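Glucosamine--fructose-6-phosphate aminotransferase [isomerizing] (Francisella tularensis subsp. tularensis, PDB 3TBF) catalyses the synthesis of glucosamine 6-phosphate from fructose 6-phosphate and glutamine, with the crystallised C-terminal part probably carrying out the sugar isomerisation. Local coordinates at residues I29-I38 and K195-I203; T164-V172 and V338-L346. All coordinates share one frame; numbering follows the deposited sequence.

Contact 1 of 2, residues I29-I38 and K195-I203; sequences ILASLADGEI and KYTEELKNI
I29 reaches L200 on helix 190-201 with the tip of its longer branch. I29 CD1 lies 3.2 Å from L200 O, a close van der Waals approach, and 4.1 Å from L200 CB. The branch is extended (chi2 169°), which carries the methyl out to that carbonyl.

L33 comes next, after a type I turn that runs from L30. Its CD1 packs on the aliphatic part of K201, 3.6 Å from CE. A type I' turn from A34 to E37 then closes a small beta hairpin. G36 sits in this turn with positive phi, and its carbonyl faces the helix. K201 NZ donates to G36 O at 2.9 Å, in the carbonyl plane and on a lone pair. The lysine is extended beyond CG. Its NZ also meets E198 OE2 at 2.8 Å in a salt bridge, on the syn side, 24° out of the carboxylate plane. The ammonium is thus held between two acceptors.

I38 lays its CG1-CD1 branch against T197. I38 CD1 lies 3.6 Å from T197 OG1 and I38 CG1 3.9 Å from T197 CG2. A water links the same pair. It accepts from I38 N and donates to T197 OG1 (2.7 Å), which is also hydrogen-bonded to I193 O.

The hairpin therefore lies along one flank of helix 190-201. Helix 165-184 packs against both segments: V172 meets I29, V180 meets I38, and A175 meets L200.

Contact 2 of 2, residues T164-V172 and V338-L346; sequences TKAFTTQLV and VVFTIPLQL
Helices 165-172 and 338-346 run antiparallel, at 171°, and their axes come within 10.2 Å. The backbones are nearest at T168 and V338, whose CA atoms are 5.8 Å apart. The second helix is kinked at P343, whose nitrogen cannot bond to the turn before.

T168 is a knob in a hole formed by V338, T341, I342 and Q345. Its CG2 does the filling. It lies 3.8 Å from V338 CG1 and 4.1 Å from I342 CD1, and the threonine crosses each of these side chains at about a right angle. Its chi1 of 51° turns OG1 elsewhere, to a hydrogen bond with Q21 OE1.

The chain has two SIS domains, each with a five-stranded parallel sheet of order 2-1-3-4-5. The two segments come from different SIS domains, so the packing joins the two SIS domains of one chain.

Beside the knob, the F167 ring has T341 OG1 at its edge, in plane, 3.4 Å from CE2. That hydroxyl is hydrogen-bonded to P337 O. T341 CG2 also touches the ring, 3.7 Å from F167 CD2.

At one end, L171 CB rests on V338 CG2 at 4.0 Å, with V172 CG2 a little farther off. At the other, the extended Q345 brings NE2 to 3.4 Å from T164 CB. Q345 OE1 is bonded to Q21 NE2, so the Q21 amide links T168 to Q345.

In the fold
Contact 2 lies near the centre of the chain, and every residue that touches in it is buried. The centre of contact 1 lies about 19 Å from that of the chain, and this contact is only partly buried. The chemistry follows the setting. In contact 1 a direct lysine hydrogen bond and a water bridge cross between the segments, and the lysine is also salt-bridged within its own helix. Contact 2 has no hydrogen bond between its segments and relies on close packing. The centres of the two contacts are about 18 Å apart, yet they touch: I203 packs on V172 and V338. Helix 21-30 serves both: its end enters contact 1, and its Q21 borders contact 2. Helices 165-184 and 190-201 are consecutive.

Contact 1 of 2, residues I29-I38 and K195-I203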
ATOM      1  N   ILE A  29     -17.491 -18.056  13.980  1.00 18.84           N
ATOM      2  CA  ILE A  29     -17.199 -17.893  15.404  1.00 20.97           C
ATOM      3  C   ILE A  29     -17.499 -19.184  16.206  1.00 22.34           C
ATOM      4  O   ILE A  29     -16.714 -19.660  17.029  1.00 22.00           O
ATOM      5  CB  ILE A  29     -18.069 -16.800  16.030  1.00 20.54           C
ATOM      6  CG1 ILE A  29     -17.685 -15.446  15.496  1.00 20.12           C
ATOM      7  CG2 ILE A  29     -17.926 -16.785  17.536  1.00 20.54           C
ATOM      8  CD1 ILE A  29     -18.661 -14.332  15.872  1.00 17.38           C
ATOM      9  N   LEU A  30     -18.661 -19.723  15.936  1.00 24.05           N
ATOM     10  CA  LEU A  30     -19.140 -20.922  16.600  1.00 25.70           C
ATOM     11  C   LEU A  30     -18.091 -22.030  16.565  1.00 26.19           C
ATOM     12  O   LEU A  30     -17.885 -22.709  17.542  1.00 27.44           O
ATOM     13  CB  LEU A  30     -20.448 -21.379  15.947  1.00 25.90           C
ATOM     14  CG  LEU A  30     -21.650 -21.794  16.807  1.00 31.34           C
ATOM     15  CD1 LEU A  30     -21.240 -22.760  17.949  1.00 34.32           C
ATOM     16  CD2 LEU A  30     -22.370 -20.563  17.379  1.00 34.78           C
ATOM     17  N   ALA A  31     -17.405 -22.209  15.450  1.00 27.00           N
ATOM     18  CA  ALA A  31     -16.485 -23.335  15.314  1.00 27.65           C
ATOM     19  C   ALA A  31     -15.244 -23.219  16.209  1.00 28.70           C
ATOM     20  O   ALA A  31     -14.498 -24.196  16.363  1.00 29.21           O
ATOM     21  CB  ALA A  31     -16.066 -23.533  13.836  1.00 26.43           C
ATOM     22  N   SER A  32     -15.005 -22.051  16.793  1.00 29.35           N
ATOM     23  CA  SER A  32     -13.845 -21.884  17.656  1.00 30.54           C
ATOM     24  C   SER A  32     -14.197 -21.793  19.135  1.00 31.69           C
ATOM     25  O   SER A  32     -13.325 -21.645  19.977  1.00 32.06           O
ATOM     26  CB  SER A  32     -13.082 -20.647  17.218  1.00 30.71           C
ATOM     27  OG  SER A  32     -13.833 -19.481  17.525  1.00 31.19           O
ATOM     28  N   LEU A  33     -15.479 -21.885  19.439  1.00 33.20           N
ATOM     29  CA  LEU A  33     -15.968 -21.760  20.807  1.00 35.07           C
ATOM     30  C   LEU A  33     -16.018 -23.114  21.527  1.00 37.02           C
ATOM     31  O   LEU A  33     -16.063 -24.179  20.900  1.00 36.72           O
ATOM     32  CB  LEU A  33     -17.376 -21.137  20.827  1.00 34.24           C
ATOM     33  CG  LEU A  33     -17.567 -19.657  20.458  1.00 34.64           C
ATOM     34  CD1 LEU A  33     -19.003 -19.173  20.850  1.00 33.06           C
ATOM     35  CD2 LEU A  33     -16.509 -18.735  21.067  1.00 31.45           C
ATOM     36  N   ALA A  34     -16.000 -23.037  22.850  1.00 39.12           N
ATOM     37  CA  ALA A  34     -16.285 -24.160  23.727  1.00 40.44           C
ATOM     38  C   ALA A  34     -16.913 -23.549  24.951  1.00 41.67           C
ATOM     39  O   ALA A  34     -16.240 -22.840  25.719  1.00 41.85           O
ATOM     40  CB  ALA A  34     -15.010 -24.895  24.089  1.00 40.75           C
ATOM     41  N   ASP A  35     -18.210 -23.797  25.112  1.00 42.95           N
ATOM     42  CA  ASP A  35     -19.013 -23.210  26.201  1.00 44.33           C
ATOM     43  C   ASP A  35     -19.116 -21.681  26.053  1.00 43.28           C
ATOM     44  O   ASP A  35     -19.153 -20.951  27.042  1.00 42.78           O
ATOM     45  CB  ASP A  35     -18.440 -23.556  27.600  1.00 45.90           C
ATOM     46  CG  ASP A  35     -18.412 -25.080  27.892  1.00 49.79           C
ATOM     47  OD1 ASP A  35     -19.432 -25.784  27.653  1.00 52.50           O
ATOM     48  OD2 ASP A  35     -17.351 -25.559  28.383  1.00 54.40           O
ATOM     49  N   GLY A  36     -19.149 -21.217  24.805  1.00 42.26           N
ATOM     50  CA  GLY A  36     -19.208 -19.778  24.500  1.00 41.17           C
ATOM     51  C   GLY A  36     -17.936 -18.982  24.737  1.00 39.92           C
ATOM     52  O   GLY A  36     -17.992 -17.784  24.680  1.00 38.67           O
ATOM     53  N   GLU A  37     -16.814 -19.653  25.011  1.00 39.12           N
ATOM     54  CA  GLU A  37     -15.517 -18.999  25.185  1.00 39.63           C
ATOM     55  C   GLU A  37     -14.581 -19.394  24.061  1.00 38.13           C
ATOM     56  O   GLU A  37     -14.601 -20.527  23.596  1.00 37.24           O
ATOM     57  CB  GLU A  37     -14.862 -19.415  26.498  1.00 40.54           C
ATOM     58  CG  GLU A  37     -15.645 -19.006  27.742  1.00 44.31           C
ATOM     59  CD  GLU A  37     -14.929 -19.427  29.031  1.00 49.91           C
ATOM     60  OE1 GLU A  37     -14.085 -20.361  28.988  1.00 52.36           O
ATOM     61  OE2 GLU A  37     -15.208 -18.820  30.091  1.00 53.18           O
ATOM     62  N   ILE A  38     -13.760 -18.461  23.626  1.00 37.23           N
ATOM     63  CA  ILE A  38     -12.761 -18.793  22.635  1.00 37.28           C
ATOM     64  C   ILE A  38     -11.805 -19.774  23.245  1.00 37.83           C
ATOM     65  O   ILE A  38     -11.334 -19.567  24.357  1.00 36.40           O
ATOM     66  CB  ILE A  38     -12.014 -17.576  22.081  1.00 36.81           C
ATOM     67  CG1 ILE A  38     -12.948 -16.809  21.150  1.00 35.65           C
ATOM     68  CG2 ILE A  38     -10.864 -18.027  21.259  1.00 36.33           C
ATOM     69  CD1 ILE A  38     -12.478 -15.483  20.768  1.00 33.47           C
ATOM     70  N   LYS A 195     -14.832  -9.690  27.089  1.00 22.56           N
ATOM     71  CA  LYS A 195     -15.553  -8.530  26.578  1.00 23.24           C
ATOM     72  C   LYS A 195     -15.446  -8.458  25.044  1.00 22.58           C
ATOM     73  O   LYS A 195     -16.432  -8.201  24.331  1.00 22.35           O
ATOM     74  CB  LYS A 195     -14.967  -7.282  27.233  1.00 24.51           C
ATOM     75  CG  LYS A 195     -15.280  -5.974  26.587  1.00 27.71           C
ATOM     76  CD  LYS A 195     -14.744  -4.879  27.470  1.00 36.05           C
ATOM     77  CE  LYS A 195     -14.058  -3.761  26.691  1.00 41.09           C
ATOM     78  NZ  LYS A 195     -15.046  -3.097  25.768  1.00 46.33           N
ATOM     79  N   TYR A 196     -14.249  -8.703  24.533  1.00 21.74           N
ATOM     80  CA  TYR A 196     -14.055  -8.706  23.090  1.00 21.14           C
ATOM     81  C   TYR A 196     -14.656  -9.945  22.403  1.00 20.62           C
ATOM     82  O   TYR A 196     -15.146  -9.837  21.288  1.00 19.30           O
ATOM     83  CB  TYR A 196     -12.583  -8.548  22.763  1.00 21.88           C
ATOM     84  CG  TYR A 196     -11.998  -7.309  23.374  1.00 21.98           C
ATOM     85  CD1 TYR A 196     -12.618  -6.076  23.203  1.00 25.49           C
ATOM     86  CD2 TYR A 196     -10.855  -7.361  24.140  1.00 21.48           C
ATOM     87  CE1 TYR A 196     -12.106  -4.945  23.753  1.00 25.07           C
ATOM     88  CE2 TYR A 196     -10.342  -6.211  24.723  1.00 21.12           C
ATOM     89  CZ  TYR A 196     -10.973  -5.018  24.509  1.00 23.36           C
ATOM     90  OH  TYR A 196     -10.517  -3.859  25.069  1.00 26.49           O
ATOM     91  N   THR A 197     -14.677 -11.088  23.089  1.00 20.39           N
ATOM     92  CA  THR A 197     -15.384 -12.231  22.572  1.00 21.17           C
ATOM     93  C   THR A 197     -16.883 -11.900  22.409  1.00 21.57           C
ATOM     94  O   THR A 197     -17.478 -12.262  21.391  1.00 21.25           O
ATOM     95  CB  THR A 197     -15.219 -13.469  23.453  1.00 21.40           C
ATOM     96  OG1 THR A 197     -13.834 -13.746  23.640  1.00 23.66           O
ATOM     97  CG2 THR A 197     -15.806 -14.688  22.778  1.00 21.26           C
ATOM     98  N   GLU A 198     -17.481 -11.215  23.386  1.00 22.30           N
ATOM     99  CA  GLU A 198     -18.893 -10.814  23.285  1.00 23.25           C
ATOM    100  C   GLU A 198     -19.108  -9.854  22.149  1.00 22.54           C
ATOM    101  O   GLU A 198     -20.125  -9.893  21.502  1.00 22.42           O
ATOM    102  CB  GLU A 198     -19.460 -10.200  24.592  1.00 24.32           C
ATOM    103  CG  GLU A 198     -19.624 -11.248  25.730  1.00 30.98           C
ATOM    104  CD  GLU A 198     -20.602 -12.469  25.393  1.00 39.13           C
ATOM    105  OE1 GLU A 198     -21.839 -12.226  25.234  1.00 46.09           O
ATOM    106  OE2 GLU A 198     -20.148 -13.664  25.325  1.00 37.39           O
ATOM    107  N   GLU A 199     -18.150  -8.975  21.906  1.00 22.24           N
ATOM    108  CA  GLU A 199     -18.260  -8.092  20.790  1.00 22.01           C
ATOM    109  C   GLU A 199     -18.279  -8.862  19.447  1.00 20.73           C
ATOM    110  O   GLU A 199     -19.002  -8.486  18.539  1.00 19.78           O
ATOM    111  CB  GLU A 199     -17.120  -7.061  20.843  1.00 22.62           C
ATOM    112  CG  GLU A 199     -16.954  -6.267  19.576  1.00 24.43           C
ATOM    113  CD  GLU A 199     -15.908  -5.110  19.677  1.00 29.81           C
ATOM    114  OE1 GLU A 199     -15.181  -4.955  20.713  1.00 25.79           O
ATOM    115  OE2 GLU A 199     -15.825  -4.373  18.665  1.00 31.64           O
ATOM    116  N   LEU A 200     -17.476  -9.911  19.315  1.00 20.46           N
ATOM    117  CA  LEU A 200     -17.494 -10.728  18.103  1.00 20.04           C
ATOM    118  C   LEU A 200     -18.865 -11.383  17.981  1.00 20.05           C
ATOM    119  O   LEU A 200     -19.442 -11.391  16.912  1.00 19.74           O
ATOM    120  CB  LEU A 200     -16.394 -11.798  18.101  1.00 19.16           C
ATOM    121  CG  LEU A 200     -14.940 -11.314  18.038  1.00 21.03           C
ATOM    122  CD1 LEU A 200     -13.901 -12.486  17.868  1.00 17.55           C
ATOM    123  CD2 LEU A 200     -14.696 -10.213  16.959  1.00 16.85           C
ATOM    124  N   LYS A 201     -19.410 -11.908  19.070  1.00 20.82           N
ATOM    125  CA  LYS A 201     -20.759 -12.509  18.982  1.00 21.29           C
ATOM    126  C   LYS A 201     -21.880 -11.536  18.544  1.00 22.06           C
ATOM    127  O   LYS A 201     -22.885 -11.945  17.950  1.00 22.46           O
ATOM    128  CB  LYS A 201     -21.135 -13.153  20.270  1.00 20.96           C
ATOM    129  CG  LYS A 201     -20.302 -14.337  20.590  1.00 20.85           C
ATOM    130  CD  LYS A 201     -20.811 -14.916  21.864  1.00 23.14           C
ATOM    131  CE  LYS A 201     -19.950 -16.013  22.387  1.00 25.23           C
ATOM    132  NZ  LYS A 201     -20.164 -16.099  23.870  1.00 24.75           N
ATOM    133  N   ASN A 202     -21.673 -10.249  18.795  1.00 22.41           N
ATOM    134  CA  ASN A 202     -22.689  -9.268  18.529  1.00 22.84           C
ATOM    135  C   ASN A 202     -22.646  -8.850  17.088  1.00 21.66           C
ATOM    136  O   ASN A 202     -23.517  -8.102  16.659  1.00 23.22           O
ATOM    137  CB  ASN A 202     -22.519  -8.030  19.417  1.00 23.70           C
ATOM    138  CG  ASN A 202     -22.739  -8.331  20.924  1.00 28.75           C
ATOM    139  OD1 ASN A 202     -23.365  -9.336  21.318  1.00 31.21           O
ATOM    140  ND2 ASN A 202     -22.204  -7.449  21.759  1.00 33.09           N
ATOM    141  N   ILE A 203     -21.646  -9.296  16.339  1.00 18.61           N
ATOM    142  CA  ILE A 203     -21.555  -8.907  14.954  1.00 17.39           C
ATOM    143  C   ILE A 203     -22.770  -9.297  14.108  1.00 17.61           C
ATOM    144  O   ILE A 203     -23.164  -8.578  13.186  1.00 19.02           O
ATOM    145  CB  ILE A 203     -20.246  -9.450  14.241  1.00 16.27           C
ATOM    146  CG1 ILE A 203     -19.002  -8.772  14.832  1.00 16.69           C
ATOM    147  CG2 ILE A 203     -20.301  -9.109  12.770  1.00 13.24           C
ATOM    148  CD1 ILE A 203     -17.632  -9.234  14.271  1.00 10.92           C
TER
HETATM  149  O   HOH W   1     -13.569 -16.154  24.893  1.00 20.29           O

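Contact 2 of 2, residues T164-V172 and V338-L346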
ATOM      1  N   THR A 164     -17.540 -11.653  -1.032  1.00 24.74           N
ATOM      2  CA  THR A 164     -18.232 -10.912  -0.001  1.00 22.31           C
ATOM      3  C   THR A 164     -18.077 -11.661   1.304  1.00 21.26           C
ATOM      4  O   THR A 164     -17.285 -11.277   2.166  1.00 21.03           O
ATOM      5  CB  THR A 164     -19.715 -10.694  -0.347  1.00 22.41           C
ATOM      6  OG1 THR A 164     -20.347 -11.961  -0.614  1.00 20.05           O
ATOM      7  CG2 THR A 164     -19.857  -9.748  -1.555  1.00 16.76           C
ATOM      8  N   LYS A 165     -18.795 -12.762   1.444  1.00 19.29           N
ATOM      9  CA  LYS A 165     -18.743 -13.479   2.695  1.00 17.31           C
ATOM     10  C   LYS A 165     -17.375 -14.076   3.007  1.00 16.38           C
ATOM     11  O   LYS A 165     -17.044 -14.294   4.163  1.00 16.85           O
ATOM     12  CB  LYS A 165     -19.848 -14.505   2.745  1.00 18.13           C
ATOM     13  CG  LYS A 165     -19.652 -15.629   1.804  1.00 17.08           C
ATOM     14  CD  LYS A 165     -20.873 -16.425   1.626  1.00 13.76           C
ATOM     15  CE  LYS A 165     -20.554 -17.622   0.720  1.00 14.54           C
ATOM     16  NZ  LYS A 165     -21.579 -18.716   0.870  1.00 12.71           N
ATOM     17  N   ALA A 166     -16.548 -14.306   1.995  1.00 16.16           N
ATOM     18  CA  ALA A 166     -15.174 -14.765   2.231  1.00 14.76           C
ATOM     19  C   ALA A 166     -14.346 -13.679   2.918  1.00 14.10           C
ATOM     20  O   ALA A 166     -13.465 -13.993   3.692  1.00 15.04           O
ATOM     21  CB  ALA A 166     -14.526 -15.150   0.957  1.00 14.18           C
ATOM     22  N   PHE A 167     -14.613 -12.412   2.625  1.00 12.31           N
ATOM     23  CA  PHE A 167     -13.883 -11.355   3.238  1.00 12.14           C
ATOM     24  C   PHE A 167     -14.268 -11.134   4.691  1.00 12.56           C
ATOM     25  O   PHE A 167     -13.402 -11.043   5.549  1.00 13.93           O
ATOM     26  CB  PHE A 167     -14.089 -10.063   2.474  1.00 12.44           C
ATOM     27  CG  PHE A 167     -13.421  -8.879   3.109  1.00 11.97           C
ATOM     28  CD1 PHE A 167     -12.070  -8.712   3.023  1.00 13.76           C
ATOM     29  CD2 PHE A 167     -14.159  -7.932   3.765  1.00 14.93           C
ATOM     30  CE1 PHE A 167     -11.448  -7.573   3.591  1.00 15.64           C
ATOM     31  CE2 PHE A 167     -13.571  -6.801   4.332  1.00 15.84           C
ATOM     32  CZ  PHE A 167     -12.220  -6.634   4.287  1.00 14.93           C
ATOM     33  N   THR A 168     -15.565 -11.062   4.972  1.00 12.58           N
ATOM     34  CA  THR A 168     -16.011 -10.848   6.321  1.00 11.71           C
ATOM     35  C   THR A 168     -15.676 -12.008   7.246  1.00 11.22           C
ATOM     36  O   THR A 168     -15.260 -11.757   8.361  1.00 12.00           O
ATOM     37  CB  THR A 168     -17.484 -10.489   6.369  1.00 12.24           C
ATOM     38  OG1 THR A 168     -18.243 -11.446   5.620  1.00 12.76           O
ATOM     39  CG2 THR A 168     -17.684  -9.062   5.838  1.00  7.52           C
ATOM     40  N   THR A 169     -15.799 -13.247   6.763  1.00  9.78           N
ATOM     41  CA  THR A 169     -15.382 -14.390   7.539  1.00  9.20           C
ATOM     42  C   THR A 169     -13.886 -14.484   7.723  1.00  9.33           C
ATOM     43  O   THR A 169     -13.408 -14.995   8.764  1.00  7.83           O
ATOM     44  CB  THR A 169     -15.906 -15.733   6.968  1.00  9.60           C
ATOM     45  OG1 THR A 169     -15.373 -15.963   5.668  1.00  8.67           O
ATOM     46  CG2 THR A 169     -17.423 -15.743   6.906  1.00  6.21           C
ATOM     47  N   GLN A 170     -13.104 -13.984   6.756  1.00  9.91           N
ATOM     48  CA  GLN A 170     -11.654 -13.910   6.997  1.00  9.57           C
ATOM     49  C   GLN A 170     -11.342 -12.908   8.080  1.00  9.58           C
ATOM     50  O   GLN A 170     -10.550 -13.192   8.969  1.00  9.65           O
ATOM     51  CB  GLN A 170     -10.877 -13.628   5.741  1.00 10.67           C
ATOM     52  CG  GLN A 170     -10.851 -14.815   4.786  1.00 10.88           C
ATOM     53  CD  GLN A 170     -10.475 -14.390   3.375  1.00 12.86           C
ATOM     54  OE1 GLN A 170     -10.178 -13.227   3.135  1.00 15.00           O
ATOM     55  NE2 GLN A 170     -10.441 -15.339   2.452  1.00 11.97           N
ATOM     56  N   LEU A 171     -12.001 -11.766   8.061  1.00 10.91           N
ATOM     57  CA  LEU A 171     -11.877 -10.813   9.160  1.00 11.71           C
ATOM     58  C   LEU A 171     -12.242 -11.444  10.498  1.00 11.58           C
ATOM     59  O   LEU A 171     -11.520 -11.354  11.454  1.00 11.54           O
ATOM     60  CB  LEU A 171     -12.779  -9.623   8.917  1.00 13.22           C
ATOM     61  CG  LEU A 171     -12.288  -8.284   8.286  1.00 14.68           C
ATOM     62  CD1 LEU A 171     -10.867  -8.250   7.816  1.00 12.92           C
ATOM     63  CD2 LEU A 171     -13.222  -7.831   7.200  1.00 15.74           C
ATOM     64  N   VAL A 172     -13.371 -12.108  10.577  1.00 11.67           N
ATOM     65  CA  VAL A 172     -13.754 -12.688  11.831  1.00 11.92           C
ATOM     66  C   VAL A 172     -12.719 -13.728  12.298  1.00 12.37           C
ATOM     67  O   VAL A 172     -12.317 -13.716  13.459  1.00 12.55           O
ATOM     68  CB  VAL A 172     -15.178 -13.277  11.760  1.00 13.12           C
ATOM     69  CG1 VAL A 172     -15.467 -14.181  12.929  1.00 14.49           C
ATOM     70  CG2 VAL A 172     -16.202 -12.179  11.753  1.00 10.43           C
ATOM     71  N   VAL A 338     -16.018  -5.121  10.005  1.00 13.68           N
ATOM     72  CA  VAL A 338     -16.921  -6.029   9.329  1.00 12.36           C
ATOM     73  C   VAL A 338     -18.249  -5.324   8.984  1.00 13.21           C
ATOM     74  O   VAL A 338     -18.700  -5.401   7.862  1.00 12.79           O
ATOM     75  CB  VAL A 338     -17.240  -7.261  10.205  1.00 12.24           C
ATOM     76  CG1 VAL A 338     -18.211  -8.186   9.461  1.00  9.18           C
ATOM     77  CG2 VAL A 338     -15.973  -7.986  10.626  1.00  7.66           C
ATOM     78  N   VAL A 339     -18.861  -4.642   9.947  1.00 14.13           N
ATOM     79  CA  VAL A 339     -20.165  -4.017   9.705  1.00 14.45           C
ATOM     80  C   VAL A 339     -20.108  -2.973   8.580  1.00 15.64           C
ATOM     81  O   VAL A 339     -20.943  -2.951   7.678  1.00 15.86           O
ATOM     82  CB  VAL A 339     -20.756  -3.449  10.964  1.00 15.17           C
ATOM     83  CG1 VAL A 339     -22.140  -2.735  10.694  1.00 14.90           C
ATOM     84  CG2 VAL A 339     -20.958  -4.579  12.009  1.00 11.72           C
ATOM     85  N   PHE A 340     -19.050  -2.184   8.550  1.00 16.41           N
ATOM     86  CA  PHE A 340     -19.000  -1.115   7.584  1.00 16.18           C
ATOM     87  C   PHE A 340     -18.717  -1.672   6.209  1.00 15.99           C
ATOM     88  O   PHE A 340     -18.927  -0.937   5.244  1.00 17.78           O
ATOM     89  CB  PHE A 340     -17.954  -0.113   7.963  1.00 15.93           C
ATOM     90  CG  PHE A 340     -18.434   0.911   8.898  1.00 20.23           C
ATOM     91  CD1 PHE A 340     -19.476   1.753   8.524  1.00 22.73           C
ATOM     92  CD2 PHE A 340     -17.826   1.094  10.117  1.00 18.92           C
ATOM     93  CE1 PHE A 340     -19.919   2.736   9.369  1.00 25.10           C
ATOM     94  CE2 PHE A 340     -18.266   2.059  10.958  1.00 22.49           C
ATOM     95  CZ  PHE A 340     -19.327   2.887  10.598  1.00 24.91           C
ATOM     96  N   THR A 341     -18.206  -2.914   6.111  1.00 13.28           N
ATOM     97  CA  THR A 341     -17.990  -3.554   4.817  1.00 13.19           C
ATOM     98  C   THR A 341     -19.279  -3.788   4.049  1.00 13.89           C
ATOM     99  O   THR A 341     -19.315  -3.637   2.830  1.00 14.14           O
ATOM    100  CB  THR A 341     -17.228  -4.907   4.930  1.00 13.03           C
ATOM    101  OG1 THR A 341     -15.928  -4.661   5.440  1.00 13.98           O
ATOM    102  CG2 THR A 341     -16.976  -5.535   3.601  1.00 10.61           C
ATOM    103  N   ILE A 342     -20.360  -4.100   4.768  1.00 15.28           N
ATOM    104  CA  ILE A 342     -21.586  -4.502   4.144  1.00 15.47           C
ATOM    105  C   ILE A 342     -22.177  -3.438   3.183  1.00 15.87           C
ATOM    106  O   ILE A 342     -22.543  -3.761   2.070  1.00 15.78           O
ATOM    107  CB  ILE A 342     -22.609  -4.895   5.196  1.00 16.87           C
ATOM    108  CG1 ILE A 342     -22.094  -5.992   6.175  1.00 19.86           C
ATOM    109  CG2 ILE A 342     -23.880  -5.341   4.550  1.00 15.48           C
ATOM    110  CD1 ILE A 342     -21.405  -7.240   5.616  1.00 18.17           C
ATOM    111  N   PRO A 343     -22.299  -2.186   3.623  1.00 16.18           N
ATOM    112  CA  PRO A 343     -22.812  -1.154   2.785  1.00 16.41           C
ATOM    113  C   PRO A 343     -21.986  -0.995   1.536  1.00 16.40           C
ATOM    114  O   PRO A 343     -22.518  -0.642   0.484  1.00 16.59           O
ATOM    115  CB  PRO A 343     -22.649   0.138   3.646  1.00 17.60           C
ATOM    116  CG  PRO A 343     -22.398  -0.270   5.031  1.00 17.38           C
ATOM    117  CD  PRO A 343     -22.200  -1.750   5.045  1.00 18.31           C
ATOM    118  N   LEU A 344     -20.675  -1.196   1.656  1.00 16.00           N
ATOM    119  CA  LEU A 344     -19.811  -1.004   0.551  1.00 14.63           C
ATOM    120  C   LEU A 344     -20.040  -2.152  -0.422  1.00 14.10           C
ATOM    121  O   LEU A 344     -19.971  -1.978  -1.639  1.00 13.94           O
ATOM    122  CB  LEU A 344     -18.382  -0.919   1.049  1.00 15.15           C
ATOM    123  CG  LEU A 344     -18.061   0.175   2.090  1.00 16.05           C
ATOM    124  CD1 LEU A 344     -16.536   0.273   2.367  1.00 13.81           C
ATOM    125  CD2 LEU A 344     -18.594   1.533   1.628  1.00 14.78           C
ATOM    126  N   GLN A 345     -20.360  -3.336   0.078  1.00 14.08           N
ATOM    127  CA  GLN A 345     -20.625  -4.451  -0.846  1.00 13.43           C
ATOM    128  C   GLN A 345     -21.919  -4.169  -1.553  1.00 13.98           C
ATOM    129  O   GLN A 345     -22.020  -4.419  -2.738  1.00 15.16           O
ATOM    130  CB  GLN A 345     -20.743  -5.787  -0.150  1.00 13.01           C
ATOM    131  CG  GLN A 345     -19.586  -6.148   0.678  1.00 15.61           C
ATOM    132  CD  GLN A 345     -19.872  -7.298   1.610  1.00 18.25           C
ATOM    133  OE1 GLN A 345     -20.971  -7.426   2.177  1.00 17.62           O
ATOM    134  NE2 GLN A 345     -18.884  -8.177   1.752  1.00 16.83           N
ATOM    135  N   LEU A 346     -22.912  -3.666  -0.824  1.00 13.55           N
ATOM    136  CA  LEU A 346     -24.217  -3.387  -1.415  1.00 14.85           C
ATOM    137  C   LEU A 346     -24.119  -2.270  -2.456  1.00 16.00           C
ATOM    138  O   LEU A 346     -24.760  -2.308  -3.506  1.00 17.57           O
ATOM    139  CB  LEU A 346     -25.221  -3.034  -0.341  1.00 14.10           C
ATOM    140  CG  LEU A 346     -25.761  -4.190   0.527  1.00 14.79           C
ATOM    141  CD1 LEU A 346     -26.749  -3.714   1.625  1.00 14.81           C
ATOM    142  CD2 LEU A 346     -26.467  -5.214  -0.288  1.00 14.18           C
TER